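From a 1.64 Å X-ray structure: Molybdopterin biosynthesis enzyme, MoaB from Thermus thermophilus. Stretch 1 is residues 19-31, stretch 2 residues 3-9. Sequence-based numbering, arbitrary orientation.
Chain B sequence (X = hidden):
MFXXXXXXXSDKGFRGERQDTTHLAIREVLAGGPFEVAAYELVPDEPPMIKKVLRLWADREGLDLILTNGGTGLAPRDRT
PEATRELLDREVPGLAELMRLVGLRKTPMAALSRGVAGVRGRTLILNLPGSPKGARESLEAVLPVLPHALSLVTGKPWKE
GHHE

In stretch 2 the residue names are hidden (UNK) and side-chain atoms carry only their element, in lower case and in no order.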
ATOM      1  N   GLN B  19     -27.357 -20.516   1.596  1.00 31.84           N
ATOM      2  CA  GLN B  19     -26.719 -20.397   2.896  1.00 29.12           C
ATOM      3  C   GLN B  19     -25.453 -19.588   2.651  1.00 26.14           C
ATOM      4  O   GLN B  19     -24.728 -19.816   1.681  1.00 24.67           O
ATOM      5  CB  GLN B  19     -26.375 -21.759   3.511  1.00 30.34           C
ATOM      6  CG  GLN B  19     -25.594 -21.628   4.811  1.00 29.35           C
ATOM      7  CD  GLN B  19     -25.376 -22.947   5.526  1.00 30.81           C
ATOM      8  OE1 GLN B  19     -24.807 -23.888   4.967  1.00 28.95           O
ATOM      9  NE2 GLN B  19     -25.818 -23.018   6.778  1.00 29.03           N
ATOM     10  N   ASP B  20     -25.205 -18.627   3.532  1.00 24.61           N
ATOM     11  CA  ASP B  20     -24.035 -17.772   3.423  1.00 22.32           C
ATOM     12  C   ASP B  20     -22.835 -18.591   3.865  1.00 21.67           C
ATOM     13  O   ASP B  20     -22.533 -18.656   5.056  1.00 22.19           O
ATOM     14  CB  ASP B  20     -24.210 -16.555   4.332  1.00 21.78           C
ATOM     15  CG  ASP B  20     -23.060 -15.585   4.233  1.00 20.67           C
ATOM     16  OD1 ASP B  20     -22.042 -15.930   3.599  1.00 21.99           O
ATOM     17  OD2 ASP B  20     -23.180 -14.478   4.796  1.00 19.67           O
ATOM     18  N   THR B  21     -22.158 -19.220   2.905  1.00 20.81           N
ATOM     19  CA  THR B  21     -21.002 -20.056   3.207  1.00 21.58           C
ATOM     20  C   THR B  21     -19.725 -19.287   3.540  1.00 21.85           C
ATOM     21  O   THR B  21     -18.814 -19.837   4.157  1.00 22.59           O
ATOM     22  CB  THR B  21     -20.697 -21.029   2.055  1.00 22.89           C
ATOM     23  OG1 THR B  21     -20.587 -20.303   0.828  1.00 25.00           O
ATOM     24  CG2 THR B  21     -21.800 -22.083   1.939  1.00 23.35           C
ATOM     25  N   THR B  22     -19.648 -18.025   3.132  1.00 21.35           N
ATOM     26  CA  THR B  22     -18.461 -17.234   3.437  1.00 20.00           C
ATOM     27  C   THR B  22     -18.492 -16.904   4.929  1.00 20.39           C
ATOM     28  O   THR B  22     -17.473 -16.984   5.616  1.00 20.45           O
ATOM     29  CB  THR B  22     -18.426 -15.947   2.611  1.00 20.99           C
ATOM     30  OG1 THR B  22     -18.483 -16.285   1.219  1.00 21.18           O
ATOM     31  CG2 THR B  22     -17.134 -15.173   2.881  1.00 20.06           C
ATOM     32  N   HIS B  23     -19.672 -16.535   5.415  1.00 19.76           N
ATOM     33  CA  HIS B  23     -19.883 -16.240   6.829  1.00 19.53           C
ATOM     34  C   HIS B  23     -19.351 -17.425   7.642  1.00 19.50           C
ATOM     35  O   HIS B  23     -18.621 -17.251   8.619  1.00 19.16           O
ATOM     36  CB  HIS B  23     -21.384 -16.057   7.088  1.00 19.32           C
ATOM     37  CG  HIS B  23     -21.770 -16.098   8.534  1.00 22.22           C
ATOM     38  ND1 HIS B  23     -22.977 -16.605   8.964  1.00 23.56           N
ATOM     39  CD2 HIS B  23     -21.119 -15.683   9.648  1.00 21.82           C
ATOM     40  CE1 HIS B  23     -23.055 -16.502  10.279  1.00 23.30           C
ATOM     41  NE2 HIS B  23     -21.941 -15.946  10.719  1.00 23.66           N
ATOM     42  N   LEU B  24     -19.715 -18.635   7.225  1.00 20.61           N
ATOM     43  CA  LEU B  24     -19.276 -19.842   7.920  1.00 22.00           C
ATOM     44  C   LEU B  24     -17.770 -20.064   7.862  1.00 22.44           C
ATOM     45  O   LEU B  24     -17.170 -20.524   8.831  1.00 23.13           O
ATOM     46  CB  LEU B  24     -19.990 -21.068   7.352  1.00 24.33           C
ATOM     47  CG  LEU B  24     -21.506 -21.106   7.551  1.00 24.41           C
ATOM     48  CD1 LEU B  24     -22.057 -22.374   6.931  1.00 27.87           C
ATOM     49  CD2 LEU B  24     -21.844 -21.053   9.033  1.00 29.51           C
ATOM     50  N   ALA B  25     -17.158 -19.748   6.725  1.00 22.97           N
ATOM     51  CA  ALA B  25     -15.715 -19.920   6.574  1.00 21.81           C
ATOM     52  C   ALA B  25     -14.986 -18.986   7.536  1.00 21.06           C
ATOM     53  O   ALA B  25     -13.980 -19.360   8.141  1.00 21.18           O
ATOM     54  CB  ALA B  25     -15.296 -19.624   5.141  1.00 22.89           C
ATOM     55  N   ILE B  26     -15.499 -17.767   7.665  1.00 20.02           N
ATOM     56  CA  ILE B  26     -14.903 -16.783   8.555  1.00 18.16           C
ATOM     57  C   ILE B  26     -14.968 -17.255  10.008  1.00 19.88           C
ATOM     58  O   ILE B  26     -13.975 -17.201  10.729  1.00 18.88           O
ATOM     59  CB  ILE B  26     -15.596 -15.412   8.397  1.00 18.85           C
ATOM     60  CG1 ILE B  26     -15.293 -14.863   6.995  1.00 17.18           C
ATOM     61  CG2 ILE B  26     -15.124 -14.457   9.491  1.00 15.26           C
ATOM     62  CD1 ILE B  26     -13.806 -14.750   6.586  1.00 25.29           C
ATOM     63  N   ARG B  27     -16.131 -17.732  10.439  1.00 20.29           N
ATOM     64  CA  ARG B  27     -16.261 -18.223  11.807  1.00 20.45           C
ATOM     65  C   ARG B  27     -15.233 -19.321  12.114  1.00 22.30           C
ATOM     66  O   ARG B  27     -14.672 -19.373  13.213  1.00 22.59           O
ATOM     67  CB  ARG B  27     -17.664 -18.781  12.042  1.00 21.13           C
ATOM     68  CG  ARG B  27     -18.730 -17.747  12.355  1.00 21.20           C
ATOM     69  CD  ARG B  27     -20.057 -18.449  12.610  1.00 22.95           C
ATOM     70  NE  ARG B  27     -21.142 -17.536  12.965  1.00 21.07           N
ATOM     71  CZ  ARG B  27     -21.424 -17.133  14.201  1.00 21.15           C
ATOM     72  NH1 ARG B  27     -20.700 -17.554  15.230  1.00 21.55           N
ATOM     73  NH2 ARG B  27     -22.449 -16.317  14.408  1.00 20.32           N
ATOM     74  N   GLU B  28     -14.997 -20.200  11.145  1.00 23.95           N
ATOM     75  CA  GLU B  28     -14.051 -21.298  11.322  1.00 25.52           C
ATOM     76  C   GLU B  28     -12.631 -20.807  11.583  1.00 24.47           C
ATOM     77  O   GLU B  28     -11.923 -21.348  12.432  1.00 24.27           O
ATOM     78  CB  GLU B  28     -14.056 -22.201  10.088  1.00 27.32           C
ATOM     79  CG  GLU B  28     -15.440 -22.692   9.695  1.00 31.88           C
ATOM     80  CD  GLU B  28     -15.414 -23.651   8.518  1.00 33.09           C
ATOM     81  OE1 GLU B  28     -14.755 -23.338   7.501  1.00 32.86           O
ATOM     82  OE2 GLU B  28     -16.066 -24.712   8.608  1.00 34.55           O
ATOM     83  N   VAL B  29     -12.211 -19.788  10.846  1.00 21.88           N
ATOM     84  CA  VAL B  29     -10.870 -19.248  11.024  1.00 22.39           C
ATOM     85  C   VAL B  29     -10.692 -18.691  12.432  1.00 21.16           C
ATOM     86  O   VAL B  29      -9.647 -18.878  13.058  1.00 22.58           O
ATOM     87  CB  VAL B  29     -10.580 -18.118  10.011  1.00 22.52           C
ATOM     88  CG1 VAL B  29      -9.205 -17.511  10.287  1.00 21.58           C
ATOM     89  CG2 VAL B  29     -10.642 -18.663   8.592  1.00 24.87           C
ATOM     90  N   LEU B  30     -11.724 -18.017  12.925  1.00 21.26           N
ATOM     91  CA  LEU B  30     -11.690 -17.396  14.245  1.00 21.85           C
ATOM     92  C   LEU B  30     -11.808 -18.381  15.402  1.00 23.43           C
ATOM     93  O   LEU B  30     -11.303 -18.122  16.499  1.00 22.40           O
ATOM     94  CB  LEU B  30     -12.808 -16.358  14.345  1.00 20.92           C
ATOM     95  CG  LEU B  30     -12.778 -15.245  13.296  1.00 19.98           C
ATOM     96  CD1 LEU B  30     -14.038 -14.396  13.418  1.00 21.89           C
ATOM     97  CD2 LEU B  30     -11.526 -14.395  13.493  1.00 19.64           C
ATOM     98  N   ALA B  31     -12.477 -19.502  15.154  1.00 24.30           N
ATOM     99  CA  ALA B  31     -12.686 -20.531  16.167  1.00 26.32           C
ATOM    100  C   ALA B  31     -11.427 -20.841  16.973  1.00 26.36           C
ATOM    101  O   ALA B  31     -10.366 -21.112  16.412  1.00 28.40           O
ATOM    102  CB  ALA B  31     -13.212 -21.806  15.507  1.00 26.11           C
ATOM    103  N   UNK B   3     -15.093  -8.751  20.494  1.00 13.80           N
ATOM    104  CA  UNK B   3     -16.397  -8.932  19.868  1.00 13.92           C
ATOM    105  C   UNK B   3     -16.286  -8.638  18.384  1.00 13.39           C
ATOM    106  O   UNK B   3     -15.838  -7.564  17.983  1.00 13.19           O
ATOM    107  n   UNK B   3     -19.736  -7.114  22.201  1.00 25.01           N
ATOM    108  n   UNK B   3     -21.554  -5.947  21.427  1.00 24.35           N
ATOM    109  c   UNK B   3     -17.598  -8.318  22.005  1.00 18.36           C
ATOM    110  c   UNK B   3     -20.309  -5.962  21.872  1.00 25.37           C
ATOM    111  c   UNK B   3     -17.418  -8.010  20.528  1.00 15.06           C
ATOM    112  c   UNK B   3     -18.377  -7.232  22.710  1.00 22.89           C
ATOM    113  n   UNK B   3     -19.636  -4.822  21.992  1.00 25.44           N
ATOM    114  N   UNK B   4     -16.714  -9.602  17.576  1.00 12.19           N
ATOM    115  CA  UNK B   4     -16.629  -9.503  16.127  1.00 11.42           C
ATOM    116  C   UNK B   4     -17.979  -9.476  15.429  1.00 12.57           C
ATOM    117  O   UNK B   4     -18.906 -10.178  15.819  1.00 12.68           O
ATOM    118  c   UNK B   4     -15.839 -10.703  15.555  1.00 11.68           C
ATOM    119  c   UNK B   4     -15.676 -10.576  14.040  1.00 12.83           C
ATOM    120  c   UNK B   4     -14.492 -10.798  16.234  1.00 11.41           C
ATOM    121  N   UNK B   5     -18.064  -8.659  14.387  1.00 11.96           N
ATOM    122  CA  UNK B   5     -19.267  -8.583  13.584  1.00 12.15           C
ATOM    123  C   UNK B   5     -18.880  -9.024  12.180  1.00 13.37           C
ATOM    124  O   UNK B   5     -17.835  -8.618  11.671  1.00 13.13           O
ATOM    125  N   UNK B   6     -19.694  -9.870  11.561  1.00 13.24           N
ATOM    126  CA  UNK B   6     -19.416 -10.338  10.207  1.00 13.95           C
ATOM    127  C   UNK B   6     -20.493  -9.757   9.297  1.00 15.40           C
ATOM    128  O   UNK B   6     -21.679 -10.013   9.490  1.00 16.02           O
ATOM    129  c   UNK B   6     -19.434 -11.893  10.134  1.00 14.90           C
ATOM    130  c   UNK B   6     -16.877 -12.018  10.775  1.00 25.29           C
ATOM    131  c   UNK B   6     -19.210 -12.361   8.694  1.00 13.97           C
ATOM    132  c   UNK B   6     -18.341 -12.465  11.043  1.00 14.60           C
ATOM    133  N   UNK B   7     -20.075  -8.960   8.318  1.00 14.81           N
ATOM    134  CA  UNK B   7     -21.009  -8.333   7.390  1.00 16.43           C
ATOM    135  C   UNK B   7     -20.823  -8.853   5.973  1.00 16.14           C
ATOM    136  O   UNK B   7     -19.801  -8.595   5.343  1.00 16.37           O
ATOM    137  c   UNK B   7     -21.399  -4.541   6.548  1.00 20.40           C
ATOM    138  c   UNK B   7     -23.197  -6.240   6.907  1.00 21.43           C
ATOM    139  c   UNK B   7     -20.820  -6.816   7.398  1.00 17.52           C
ATOM    140  c   UNK B   7     -21.753  -6.017   6.481  1.00 19.74           C
ATOM    141  N   UNK B   8     -21.816  -9.582   5.472  1.00 16.03           N
ATOM    142  CA  UNK B   8     -21.748 -10.123   4.122  1.00 18.30           C
ATOM    143  C   UNK B   8     -22.401  -9.150   3.144  1.00 18.83           C
ATOM    144  O   UNK B   8     -23.614  -8.930   3.174  1.00 18.67           O
ATOM    145  c   UNK B   8     -22.433 -11.501   4.043  1.00 19.63           C
ATOM    146  o   UNK B   8     -21.702 -12.433   4.852  1.00 18.66           O
ATOM    147  c   UNK B   8     -22.459 -12.013   2.604  1.00 20.14           C
ATOM    148  N   UNK B   9     -21.571  -8.565   2.286  1.00 18.84           N
ATOM    149  CA  UNK B   9     -22.014  -7.590   1.299  1.00 20.78           C
ATOM    150  C   UNK B   9     -22.285  -8.128  -0.101  1.00 22.66           C
ATOM    151  O   UNK B   9     -21.361  -8.548  -0.801  1.00 22.54           O
ATOM    152  c   UNK B   9     -20.582  -5.858   2.437  1.00 20.62           C
ATOM    153  c   UNK B   9     -21.449  -5.429   0.127  1.00 21.18           C
ATOM    154  c   UNK B   9     -20.940  -6.488   1.099  1.00 20.53           C
TER

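Position 3 opens the strand with seven side-chain atoms: three carbons in a row, a nitrogen, then a carbon carrying two further nitrogens. Nothing of it comes near the helix; the side chain is out of reach of stretch 1, its arm reaching out from one end of the contact. That flat, three-nitrogen end is a guanidinium, so the residue is Arg3.

Position 4 has three side-chain carbons, the first carrying the other two. Its CA-to-CB bond points toward the helix, and one of the two outer carbons meets the CD1 methyl of Leu30. A fork at CB with only carbon on it makes this Val4. The approach, 4.2 Å from Val4 CG1 to Leu30 CD1, is an easy apolar contact.

At position 5 the atom lines stop at the backbone, and even an ideal CB would find no atom of stretch 1 within 5.5 Å. With no side chain it offers the helix nothing, which leaves Gly5.

Position 6 carries four carbons, forked at the first, with one arm two carbons long. It points toward the helix: the tip of the longer arm meets Ile26, while the single-carbon arm lies near the imidazole of His23. That unequal fork at CB identifies Ile6. Its CD1 comes within 3.3 Å of Ile26 CG2, a tight apolar contact, and its CG2 lies 3.9 Å from His23 CD2, approaching the ring obliquely. No other residue of the strand has more surface covered by the helix.

Position 7 also has four carbons, but the fork comes at the second, one step farther out. Its CA-to-CB bond points away from the helix, and the side chain touches nothing on stretch 1. The later fork gives Leu7.

Position 8 has one carbon bearing an oxygen and a carbon. The oxygen sits against the carboxylate of Asp20, as suits a hydroxyl, and the residue is Thr8. Thr8 OG1 donates a short hydrogen bond to Asp20 OD2 at 2.5 Å.

Position 9 repeats the pattern of three carbons, two of them on the first. Its side chain is out of reach of stretch 1, and the residue is Val9.

The contact works by alternation. Val4, Ile6 and Thr8 point toward a helix whose direction runs at 152° to the strand, so rising numbers on one element meet falling numbers on the other: Val4 with Leu30, Ile6 with Ile26 and His23, Thr8 with Asp20. The axes come within 9.1 Å, and side chains from both elements fill the gap. Carbon packs against carbon along most of the interface, while the polar bond lies at the start of the helix. There Asp20 does two jobs: its OD1 caps the helix, accepting from His23 N at 3.0 Å and weakly from Thr22 N at 3.2 Å, while OD2 takes the bond from Thr8. One carboxylate thus ties the helix start to the strand.

Stretch 2 (3-9) RVGILTV
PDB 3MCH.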